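Local coordinates for protein 223aa long hypothetical arylmalonate decarboxylase (Sulfolobus tokodaii, PDB 2DGD) that is of unproven function but probably acts as a lyase of the arylmalonate decarboxylase family, removing a carboxyl group from malonate-type acids, and assembles as an octamer, at residues 8-14 and 32-38; 69-73 and 89-95; 108-114 and 172-178. One frame throughout, in Å; residues are numbered along the deposited sequence.

Interactions 1 and 2 both reach one parallel three-stranded sheet through the neighbouring strands 6-13 and 69-72. Their centres are 10 Å apart, and probable hydrogen bonds link them: G9 O to I71 N at 2.8 Å and I11 O to G73 N at 2.7 Å. Interaction 3 belongs to a second parallel sheet on the other side of the chain's centre, with its own centre about 27 Å from that of interaction 1 and 23 Å from that of interaction 2. The nearest atoms of interactions 2 and 3 are about 6 Å apart. In the Asp/Glu racemase clan the active site lies between two such alpha/beta halves, and a similar placement is probable here.

Interaction 1: residues 8-14 and 32-38; sequences IGVILPA and SIHSTRM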
loop_
_atom_site.group_PDB
_atom_site.type_symbol
_atom_site.label_atom_id
_atom_site.label_comp_id
_atom_site.label_asym_id
_atom_site.label_seq_id
_atom_site.Cartn_x
_atom_site.Cartn_y
_atom_site.Cartn_z
ATOM N N ILE A 8 -24.915 -7.520 -16.235
ATOM C CA ILE A 8 -26.204 -7.513 -15.561
ATOM C C ILE A 8 -27.066 -6.334 -15.990
ATOM O O ILE A 8 -26.687 -5.171 -15.837
ATOM C CB ILE A 8 -26.017 -7.467 -14.026
ATOM C CG1 ILE A 8 -25.184 -8.669 -13.574
ATOM C CG2 ILE A 8 -27.371 -7.475 -13.327
ATOM C CD1 ILE A 8 -24.861 -8.676 -12.103
ATOM N N GLY A 9 -28.230 -6.644 -16.542
ATOM C CA GLY A 9 -29.138 -5.598 -16.967
ATOM C C GLY A 9 -30.071 -5.271 -15.820
ATOM O O GLY A 9 -30.396 -6.138 -15.011
ATOM N N VAL A 10 -30.497 -4.020 -15.727
ATOM C CA VAL A 10 -31.404 -3.634 -14.663
ATOM C C VAL A 10 -32.465 -2.638 -15.148
ATOM O O VAL A 10 -32.152 -1.619 -15.773
ATOM C CB VAL A 10 -30.623 -3.040 -13.455
ATOM C CG1 VAL A 10 -29.812 -1.846 -13.894
ATOM C CG2 VAL A 10 -31.583 -2.639 -12.350
ATOM N N ILE A 11 -33.724 -2.962 -14.885
ATOM C CA ILE A 11 -34.824 -2.086 -15.249
ATOM C C ILE A 11 -35.217 -1.366 -13.969
ATOM O O ILE A 11 -35.554 -2.007 -12.976
ATOM C CB ILE A 11 -36.043 -2.878 -15.760
ATOM C CG1 ILE A 11 -35.670 -3.668 -17.011
ATOM C CG2 ILE A 11 -37.191 -1.920 -16.060
ATOM C CD1 ILE A 11 -36.759 -4.598 -17.466
ATOM N N LEU A 12 -35.172 -0.041 -13.973
ATOM C CA LEU A 12 -35.533 0.692 -12.768
ATOM C C LEU A 12 -36.369 1.932 -13.012
ATOM O O LEU A 12 -36.448 2.428 -14.129
ATOM C CB LEU A 12 -34.270 1.064 -11.976
ATOM C CG LEU A 12 -33.002 1.420 -12.755
ATOM C CD1 LEU A 12 -33.257 2.601 -13.646
ATOM C CD2 LEU A 12 -31.882 1.725 -11.789
ATOM N N PRO A 13 -37.023 2.441 -11.956
ATOM C CA PRO A 13 -37.858 3.637 -12.074
ATOM C C PRO A 13 -37.027 4.867 -12.428
ATOM O O PRO A 13 -35.895 5.011 -11.985
ATOM C CB PRO A 13 -38.520 3.729 -10.700
ATOM C CG PRO A 13 -37.549 3.065 -9.802
ATOM C CD PRO A 13 -37.109 1.883 -10.592
ATOM N N ALA A 14 -37.606 5.747 -13.231
ATOM C CA ALA A 14 -36.924 6.949 -13.677
ATOM C C ALA A 14 -36.160 7.696 -12.596
ATOM O O ALA A 14 -35.003 8.063 -12.786
ATOM C CB ALA A 14 -37.923 7.895 -14.348
ATOM N N SER A 32 -20.233 -5.785 -15.539
ATOM C CA SER A 32 -20.742 -4.450 -15.794
ATOM C C SER A 32 -22.263 -4.427 -15.658
ATOM O O SER A 32 -22.937 -5.446 -15.843
ATOM C CB SER A 32 -20.309 -3.953 -17.177
ATOM O OG SER A 32 -20.681 -4.859 -18.192
ATOM N N ILE A 33 -22.786 -3.253 -15.310
ATOM C CA ILE A 33 -24.214 -3.046 -15.114
ATOM C C ILE A 33 -24.788 -2.189 -16.241
ATOM O O ILE A 33 -24.221 -1.159 -16.605
ATOM C CB ILE A 33 -24.466 -2.341 -13.761
ATOM C CG1 ILE A 33 -23.720 -3.080 -12.647
ATOM C CG2 ILE A 33 -25.954 -2.301 -13.458
ATOM C CD1 ILE A 33 -24.125 -4.540 -12.493
ATOM N N HIS A 34 -25.921 -2.614 -16.789
ATOM C CA HIS A 34 -26.561 -1.884 -17.881
ATOM C C HIS A 34 -28.018 -1.654 -17.537
ATOM O O HIS A 34 -28.760 -2.608 -17.295
ATOM C CB HIS A 34 -26.422 -2.693 -19.160
ATOM C CG HIS A 34 -25.014 -3.116 -19.422
ATOM N ND1 HIS A 34 -24.047 -2.239 -19.862
ATOM C CD2 HIS A 34 -24.384 -4.296 -19.205
ATOM C CE1 HIS A 34 -22.882 -2.859 -19.904
ATOM N NE2 HIS A 34 -23.058 -4.108 -19.510
ATOM N N SER A 35 -28.432 -0.394 -17.521
ATOM C CA SER A 35 -29.804 -0.088 -17.154
ATOM C C SER A 35 -30.636 0.687 -18.165
ATOM O O SER A 35 -30.123 1.266 -19.123
ATOM C CB SER A 35 -29.810 0.664 -15.820
ATOM O OG SER A 35 -28.960 1.796 -15.874
ATOM N N THR A 36 -31.940 0.669 -17.931
ATOM C CA THR A 36 -32.896 1.390 -18.750
ATOM C C THR A 36 -34.031 1.741 -17.796
ATOM O O THR A 36 -34.347 0.971 -16.890
ATOM C CB THR A 36 -33.413 0.545 -19.927
ATOM O OG1 THR A 36 -34.098 1.405 -20.841
ATOM C CG2 THR A 36 -34.370 -0.547 -19.443
ATOM N N ARG A 37 -34.636 2.907 -17.990
ATOM C CA ARG A 37 -35.697 3.356 -17.097
ATOM C C ARG A 37 -37.122 3.193 -17.594
ATOM O O ARG A 37 -37.374 3.030 -18.790
ATOM C CB ARG A 37 -35.462 4.820 -16.730
ATOM C CG ARG A 37 -34.214 5.030 -15.914
ATOM C CD ARG A 37 -33.934 6.492 -15.669
ATOM N NE ARG A 37 -33.302 6.679 -14.370
ATOM C CZ ARG A 37 -32.135 6.155 -14.022
ATOM N NH1 ARG A 37 -31.656 6.377 -12.809
ATOM N NH2 ARG A 37 -31.442 5.426 -14.884
HETATM N N MSE A 38 -38.054 3.237 -16.649
HETATM C CA MSE A 38 -39.466 3.129 -16.960
HETATM C C MSE A 38 -40.234 4.304 -16.383
HETATM O O MSE A 38 -39.906 4.829 -15.322
HETATM C CB MSE A 38 -40.048 1.830 -16.424
HETATM C CG MSE A 38 -39.606 0.603 -17.189
HETATM SE SE MSE A 38 -40.692 -0.951 -16.765
HETATM C CE MSE A 38 -41.922 -0.854 -18.241
#
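I8 and I33 face each other in the parallel pairing of strands 6-13 and 31-38, the two strands of a right-handed beta-alpha-beta unit whose crossover is helix 19-26. Over 8-13 and 32-38 the axes run 4.5 Å apart at 26°. Seven backbone bonds satisfy alternate N-H and C=O groups, from I8 N to S32 O (2.9 Å) through H34 N to I8 O (2.8 Å) and onward to A14 N to M38 O (3.2 Å).

R37 adds the side-chain bond. Its chain is extended about CB-CG and bends at chi3 (147°), which brings NE to A14 O. There NE donates a hydrogen bond at 2.7 Å, with the acceptor in the guanidinium plane and 163° at the hydrogen. L12 CD1 lies over one face of the same group, 3.6 Å above its plane and nearer its outer part than its centre. Beyond this contact R37 NH1 forms a salt bridge with E20, which also takes a hydrogen bond from S35 OG. The second subunit supplies E20 to H34 ND1, and its R37 NH2 bonds S35 O; H34 NE2 pairs with S32 OG at 2.8 Å within the strand.

A leucine in place of R37 would probably leave A14 O without this donor and E20 without its cationic mate. The ladder is thus complete in backbone bonds, while the buried polar side chains of R37, S35 and H34 are met by E20 of one chain or the other, consistent with a role at the subunit interface.

Interaction 2: residues 69-73 and 89-95; sequences IIIYG and IKDVVIP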
loop_
_atom_site.group_PDB
_atom_site.type_symbol
_atom_site.label_atom_id
_atom_site.label_comp_id
_atom_site.label_asym_id
_atom_site.label_seq_id
_atom_site.Cartn_x
_atom_site.Cartn_y
_atom_site.Cartn_z
ATOM N N ILE A 69 -28.332 -11.520 -17.570
ATOM C CA ILE A 69 -29.455 -11.713 -16.669
ATOM C C ILE A 69 -30.013 -10.325 -16.409
ATOM O O ILE A 69 -29.299 -9.339 -16.557
ATOM C CB ILE A 69 -29.026 -12.370 -15.344
ATOM C CG1 ILE A 69 -30.265 -12.802 -14.566
ATOM C CG2 ILE A 69 -28.204 -11.400 -14.509
ATOM C CD1 ILE A 69 -29.955 -13.664 -13.374
ATOM N N ILE A 70 -31.284 -10.242 -16.034
ATOM C CA ILE A 70 -31.910 -8.950 -15.793
ATOM C C ILE A 70 -32.554 -8.843 -14.426
ATOM O O ILE A 70 -33.168 -9.784 -13.942
ATOM C CB ILE A 70 -32.969 -8.647 -16.881
ATOM C CG1 ILE A 70 -32.265 -8.442 -18.224
ATOM C CG2 ILE A 70 -33.798 -7.436 -16.490
ATOM C CD1 ILE A 70 -33.182 -8.139 -19.364
ATOM N N ILE A 71 -32.397 -7.683 -13.803
ATOM C CA ILE A 71 -32.965 -7.424 -12.487
ATOM C C ILE A 71 -34.090 -6.423 -12.666
ATOM O O ILE A 71 -33.897 -5.391 -13.308
ATOM C CB ILE A 71 -31.934 -6.783 -11.526
ATOM C CG1 ILE A 71 -30.775 -7.744 -11.263
ATOM C CG2 ILE A 71 -32.612 -6.387 -10.226
ATOM C CD1 ILE A 71 -29.682 -7.149 -10.400
ATOM N N TYR A 72 -35.260 -6.736 -12.115
ATOM C CA TYR A 72 -36.407 -5.833 -12.180
ATOM C C TYR A 72 -36.318 -5.000 -10.906
ATOM O O TYR A 72 -36.784 -5.413 -9.848
ATOM C CB TYR A 72 -37.715 -6.622 -12.203
ATOM C CG TYR A 72 -38.942 -5.750 -12.333
ATOM C CD1 TYR A 72 -39.182 -5.027 -13.500
ATOM C CD2 TYR A 72 -39.845 -5.619 -11.276
ATOM C CE1 TYR A 72 -40.290 -4.190 -13.612
ATOM C CE2 TYR A 72 -40.957 -4.787 -11.376
ATOM C CZ TYR A 72 -41.172 -4.074 -12.547
ATOM O OH TYR A 72 -42.254 -3.233 -12.660
ATOM N N GLY A 73 -35.709 -3.826 -11.012
ATOM C CA GLY A 73 -35.523 -2.986 -9.844
ATOM C C GLY A 73 -36.643 -2.073 -9.408
ATOM O O GLY A 73 -36.397 -0.928 -9.046
ATOM N N ILE A 89 -40.022 -11.553 -18.805
ATOM C CA ILE A 89 -38.578 -11.668 -18.626
ATOM C C ILE A 89 -38.146 -12.990 -18.010
ATOM O O ILE A 89 -38.224 -13.176 -16.796
ATOM C CB ILE A 89 -38.052 -10.512 -17.752
ATOM C CG1 ILE A 89 -38.494 -9.178 -18.356
ATOM C CG2 ILE A 89 -36.534 -10.560 -17.665
ATOM C CD1 ILE A 89 -38.235 -7.984 -17.474
ATOM N N LYS A 90 -37.680 -13.900 -18.861
ATOM C CA LYS A 90 -37.229 -15.214 -18.422
ATOM C C LYS A 90 -36.032 -15.095 -17.482
ATOM O O LYS A 90 -35.052 -14.417 -17.797
ATOM C CB LYS A 90 -36.852 -16.064 -19.639
ATOM C CG LYS A 90 -36.361 -17.473 -19.305
ATOM C CD LYS A 90 -35.882 -18.203 -20.561
ATOM C CE LYS A 90 -35.283 -19.568 -20.243
ATOM N NZ LYS A 90 -36.278 -20.460 -19.581
ATOM N N ASP A 91 -36.126 -15.761 -16.333
ATOM C CA ASP A 91 -35.068 -15.763 -15.325
ATOM C C ASP A 91 -34.827 -14.410 -14.666
ATOM O O ASP A 91 -33.776 -14.187 -14.065
ATOM C CB ASP A 91 -33.755 -16.265 -15.930
ATOM C CG ASP A 91 -33.863 -17.684 -16.446
ATOM O OD1 ASP A 91 -34.357 -18.547 -15.687
ATOM O OD2 ASP A 91 -33.452 -17.933 -17.603
ATOM N N VAL A 92 -35.802 -13.514 -14.781
ATOM C CA VAL A 92 -35.702 -12.186 -14.192
ATOM C C VAL A 92 -35.466 -12.299 -12.691
ATOM O O VAL A 92 -35.930 -13.244 -12.048
ATOM C CB VAL A 92 -37.002 -11.375 -14.422
ATOM C CG1 VAL A 92 -38.168 -12.042 -13.718
ATOM C CG2 VAL A 92 -36.837 -9.959 -13.915
ATOM N N VAL A 93 -34.729 -11.341 -12.139
ATOM C CA VAL A 93 -34.465 -11.319 -10.712
ATOM C C VAL A 93 -35.342 -10.245 -10.088
ATOM O O VAL A 93 -35.246 -9.069 -10.444
ATOM C CB VAL A 93 -32.990 -10.987 -10.401
ATOM C CG1 VAL A 93 -32.816 -10.747 -8.905
ATOM C CG2 VAL A 93 -32.098 -12.124 -10.843
ATOM N N ILE A 94 -36.209 -10.653 -9.170
ATOM C CA ILE A 94 -37.083 -9.713 -8.488
ATOM C C ILE A 94 -36.502 -9.531 -7.095
ATOM O O ILE A 94 -36.626 -10.408 -6.251
ATOM C CB ILE A 94 -38.529 -10.251 -8.410
ATOM C CG1 ILE A 94 -39.086 -10.409 -9.828
ATOM C CG2 ILE A 94 -39.408 -9.292 -7.614
ATOM C CD1 ILE A 94 -40.467 -11.008 -9.882
ATOM N N PRO A 95 -35.845 -8.384 -6.845
ATOM C CA PRO A 95 -35.232 -8.100 -5.544
ATOM C C PRO A 95 -36.022 -8.531 -4.309
ATOM O O PRO A 95 -35.454 -9.123 -3.390
ATOM C CB PRO A 95 -34.958 -6.590 -5.601
ATOM C CG PRO A 95 -35.796 -6.093 -6.744
ATOM C CD PRO A 95 -35.761 -7.209 -7.727
HETATM O O HOH W 1 -32.856 -12.454 -16.616
#
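I71 and V93 make the single bridge between strand 69-72, an outer strand of the parallel three-stranded sheet within this chain, and the connection from helix 82-88 to helix 95-105, which begins with a type II turn from I89 to V92. Two backbone bonds define the bridge: V93 N to I70 O at 2.8 Å and Y72 N to V93 O at 2.9 Å, both nearly straight on from the carbonyl.

Side chains sort by the alternation of the strand. On the side of I69 and I71, the I71 side chain runs beside that of V93 and points the same way, its CG1 4.0 Å from V93 CB. I69 comes to V93 at a slant: its CG1 is anti to the backbone N (chi1 -169°), which carries CD1 to 3.7 Å from V93 CG2. Further along, I71 CG2 lies 4.1 Å from P95 CD, the two side chains again set at an angle. Helix 202-214 packs against this side through K213, L214 and E209.

On the side of I70 and Y72, I70 CB meets I89 CG2, while Y72 CB touches V92 CG2 at 3.9 Å. The Y72 ring swings away from the loop; its side chain packs against F52, L56 and I85, and its OH bonds Y76 O. Helix 49-63, which supplies F52 and L56, also packs on I70 and I89 through Y60.

Where direct backbone pairing stops, a water takes over, accepting from I70 N at 2.8 Å and donating to K90 O at 3.2 Å.

Interaction 3: residues 108-114 and 172-178; sequences VRKLWIG and ADAVYIA
D173 meets the backbone of R109 and K110 at the start of a parallel strand pair, 110-114 with 174-177, the two central strands of the four-stranded alpha/beta sheet in the second half of the chain; their axes cross at -25°. Tracing the aspartate outward, CB sits 3.4 Å from K110 O and 4.0 Å from V108 CG1, the V108 and D173 side chains passing one another head to tail. CG is anti to the carbonyl carbon (chi1 -66°), a turn that carries the carboxylate across to the backbone of R109 and K110. At the tip, OD2 accepts two backbone hydrogen bonds on its anti side, from K110 N at 2.6 Å and R109 N at 3.0 Å, the donors arriving from opposite faces of the carboxylate plane. D173 N returns a bond to K110 O, approaching from above that carbonyl's plane. Three hydrogen bonds thus tie D173 to R109 and K110, where the chain enters the strand.

Further along, the side chains alternate. W112 and V175 run alongside each other, CE3 against CG1 at 4.1 Å, with M197 and L195 also packing on V175. On the other side, L111 CD1 reaches Y176 CB at 3.9 Å, and the Y176 ring meets that of W129. The ladder runs through W112 O and Y176 O and finishes where A178 N donates to G114 O at 2.9 Å.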
loop_
_atom_site.group_PDB
_atom_site.type_symbol
_atom_site.label_atom_id
_atom_site.label_comp_id
_atom_site.label_asym_id
_atom_site.label_seq_id
_atom_site.Cartn_x
_atom_site.Cartn_y
_atom_site.Cartn_z
ATOM N N VAL A 108 -33.756 -17.186 9.009
ATOM C CA VAL A 108 -34.287 -16.044 9.728
ATOM C C VAL A 108 -35.763 -16.196 10.068
ATOM O O VAL A 108 -36.589 -16.421 9.183
ATOM C CB VAL A 108 -34.083 -14.747 8.911
ATOM C CG1 VAL A 108 -34.826 -13.593 9.557
ATOM C CG2 VAL A 108 -32.605 -14.431 8.815
ATOM N N ARG A 109 -36.091 -16.081 11.354
ATOM C CA ARG A 109 -37.475 -16.171 11.796
ATOM C C ARG A 109 -37.955 -14.829 12.347
ATOM O O ARG A 109 -39.073 -14.399 12.063
ATOM C CB ARG A 109 -37.645 -17.270 12.847
ATOM C CG ARG A 109 -37.548 -18.678 12.285
ATOM C CD ARG A 109 -38.352 -19.673 13.126
ATOM N NE ARG A 109 -37.535 -20.771 13.647
ATOM C CZ ARG A 109 -36.491 -20.614 14.460
ATOM N NH1 ARG A 109 -35.812 -21.678 14.879
ATOM N NH2 ARG A 109 -36.123 -19.399 14.855
ATOM N N LYS A 110 -37.116 -14.168 13.140
ATOM C CA LYS A 110 -37.464 -12.861 13.696
ATOM C C LYS A 110 -36.820 -11.784 12.824
ATOM O O LYS A 110 -35.633 -11.844 12.515
ATOM C CB LYS A 110 -36.984 -12.755 15.143
ATOM C CG LYS A 110 -37.774 -13.635 16.088
ATOM C CD LYS A 110 -37.149 -13.691 17.461
ATOM C CE LYS A 110 -37.970 -14.568 18.385
ATOM N NZ LYS A 110 -37.285 -14.799 19.687
ATOM N N LEU A 111 -37.609 -10.794 12.433
ATOM C CA LEU A 111 -37.114 -9.751 11.553
ATOM C C LEU A 111 -37.455 -8.318 11.987
ATOM O O LEU A 111 -38.542 -8.057 12.517
ATOM C CB LEU A 111 -37.682 -10.005 10.153
ATOM C CG LEU A 111 -37.225 -9.157 8.970
ATOM C CD1 LEU A 111 -35.782 -9.499 8.638
ATOM C CD2 LEU A 111 -38.112 -9.429 7.768
ATOM N N TRP A 112 -36.513 -7.401 11.772
ATOM C CA TRP A 112 -36.731 -5.991 12.073
ATOM C C TRP A 112 -36.706 -5.333 10.694
ATOM O O TRP A 112 -35.782 -5.571 9.905
ATOM C CB TRP A 112 -35.617 -5.421 12.934
ATOM C CG TRP A 112 -35.994 -4.089 13.521
ATOM C CD1 TRP A 112 -36.575 -3.864 14.739
ATOM C CD2 TRP A 112 -35.879 -2.802 12.889
ATOM N NE1 TRP A 112 -36.827 -2.523 14.903
ATOM C CE2 TRP A 112 -36.410 -1.847 13.787
ATOM C CE3 TRP A 112 -35.377 -2.364 11.653
ATOM C CZ2 TRP A 112 -36.456 -0.483 13.491
ATOM C CZ3 TRP A 112 -35.422 -1.000 11.357
ATOM C CH2 TRP A 112 -35.958 -0.076 12.277
ATOM N N ILE A 113 -37.709 -4.513 10.396
ATOM C CA ILE A 113 -37.796 -3.880 9.083
ATOM C C ILE A 113 -37.635 -2.362 9.036
ATOM O O ILE A 113 -38.356 -1.623 9.704
ATOM C CB ILE A 113 -39.137 -4.245 8.411
ATOM C CG1 ILE A 113 -39.211 -5.753 8.211
ATOM C CG2 ILE A 113 -39.289 -3.524 7.083
ATOM C CD1 ILE A 113 -40.575 -6.237 7.793
ATOM N N GLY A 114 -36.686 -1.904 8.226
ATOM C CA GLY A 114 -36.470 -0.481 8.068
ATOM C C GLY A 114 -36.897 -0.091 6.665
ATOM O O GLY A 114 -36.620 -0.823 5.720
ATOM N N ALA A 172 -34.136 -9.397 16.848
ATOM C CA ALA A 172 -34.332 -10.024 15.546
ATOM C C ALA A 172 -33.172 -10.928 15.146
ATOM O O ALA A 172 -32.110 -10.911 15.771
ATOM C CB ALA A 172 -34.543 -8.943 14.481
ATOM N N ASP A 173 -33.387 -11.728 14.108
ATOM C CA ASP A 173 -32.352 -12.622 13.606
ATOM C C ASP A 173 -31.621 -11.899 12.494
ATOM O O ASP A 173 -30.509 -12.269 12.118
ATOM C CB ASP A 173 -32.954 -13.902 13.032
ATOM C CG ASP A 173 -33.624 -14.745 14.077
ATOM O OD1 ASP A 173 -32.988 -14.994 15.118
ATOM O OD2 ASP A 173 -34.782 -15.167 13.858
ATOM N N ALA A 174 -32.265 -10.861 11.970
ATOM C CA ALA A 174 -31.701 -10.078 10.885
ATOM C C ALA A 174 -32.527 -8.827 10.679
ATOM O O ALA A 174 -33.660 -8.736 11.152
ATOM C CB ALA A 174 -31.686 -10.902 9.601
ATOM N N VAL A 175 -31.946 -7.867 9.969
ATOM C CA VAL A 175 -32.609 -6.614 9.649
ATOM C C VAL A 175 -32.796 -6.562 8.140
ATOM O O VAL A 175 -31.952 -7.045 7.376
ATOM C CB VAL A 175 -31.755 -5.399 10.065
ATOM C CG1 VAL A 175 -32.334 -4.133 9.470
ATOM C CG2 VAL A 175 -31.681 -5.292 11.580
ATOM N N TYR A 176 -33.907 -5.982 7.708
ATOM C CA TYR A 176 -34.176 -5.850 6.284
ATOM C C TYR A 176 -34.468 -4.392 5.986
ATOM O O TYR A 176 -35.289 -3.778 6.662
ATOM C CB TYR A 176 -35.375 -6.715 5.876
ATOM C CG TYR A 176 -35.943 -6.380 4.507
ATOM C CD1 TYR A 176 -35.158 -6.464 3.356
ATOM C CD2 TYR A 176 -37.264 -5.962 4.366
ATOM C CE1 TYR A 176 -35.675 -6.136 2.099
ATOM C CE2 TYR A 176 -37.791 -5.634 3.117
ATOM C CZ TYR A 176 -36.991 -5.722 1.988
ATOM O OH TYR A 176 -37.510 -5.382 0.754
ATOM N N ILE A 177 -33.789 -3.835 4.988
ATOM C CA ILE A 177 -34.011 -2.444 4.604
ATOM C C ILE A 177 -34.633 -2.430 3.215
ATOM O O ILE A 177 -33.970 -2.752 2.227
ATOM C CB ILE A 177 -32.689 -1.649 4.605
ATOM C CG1 ILE A 177 -32.070 -1.691 5.999
ATOM C CG2 ILE A 177 -32.941 -0.207 4.227
ATOM C CD1 ILE A 177 -30.695 -1.070 6.080
ATOM N N ALA A 178 -35.905 -2.050 3.147
ATOM C CA ALA A 178 -36.652 -2.023 1.889
ATOM C C ALA A 178 -36.372 -0.856 0.943
ATOM O O ALA A 178 -35.859 0.181 1.348
ATOM C CB ALA A 178 -38.142 -2.088 2.188
#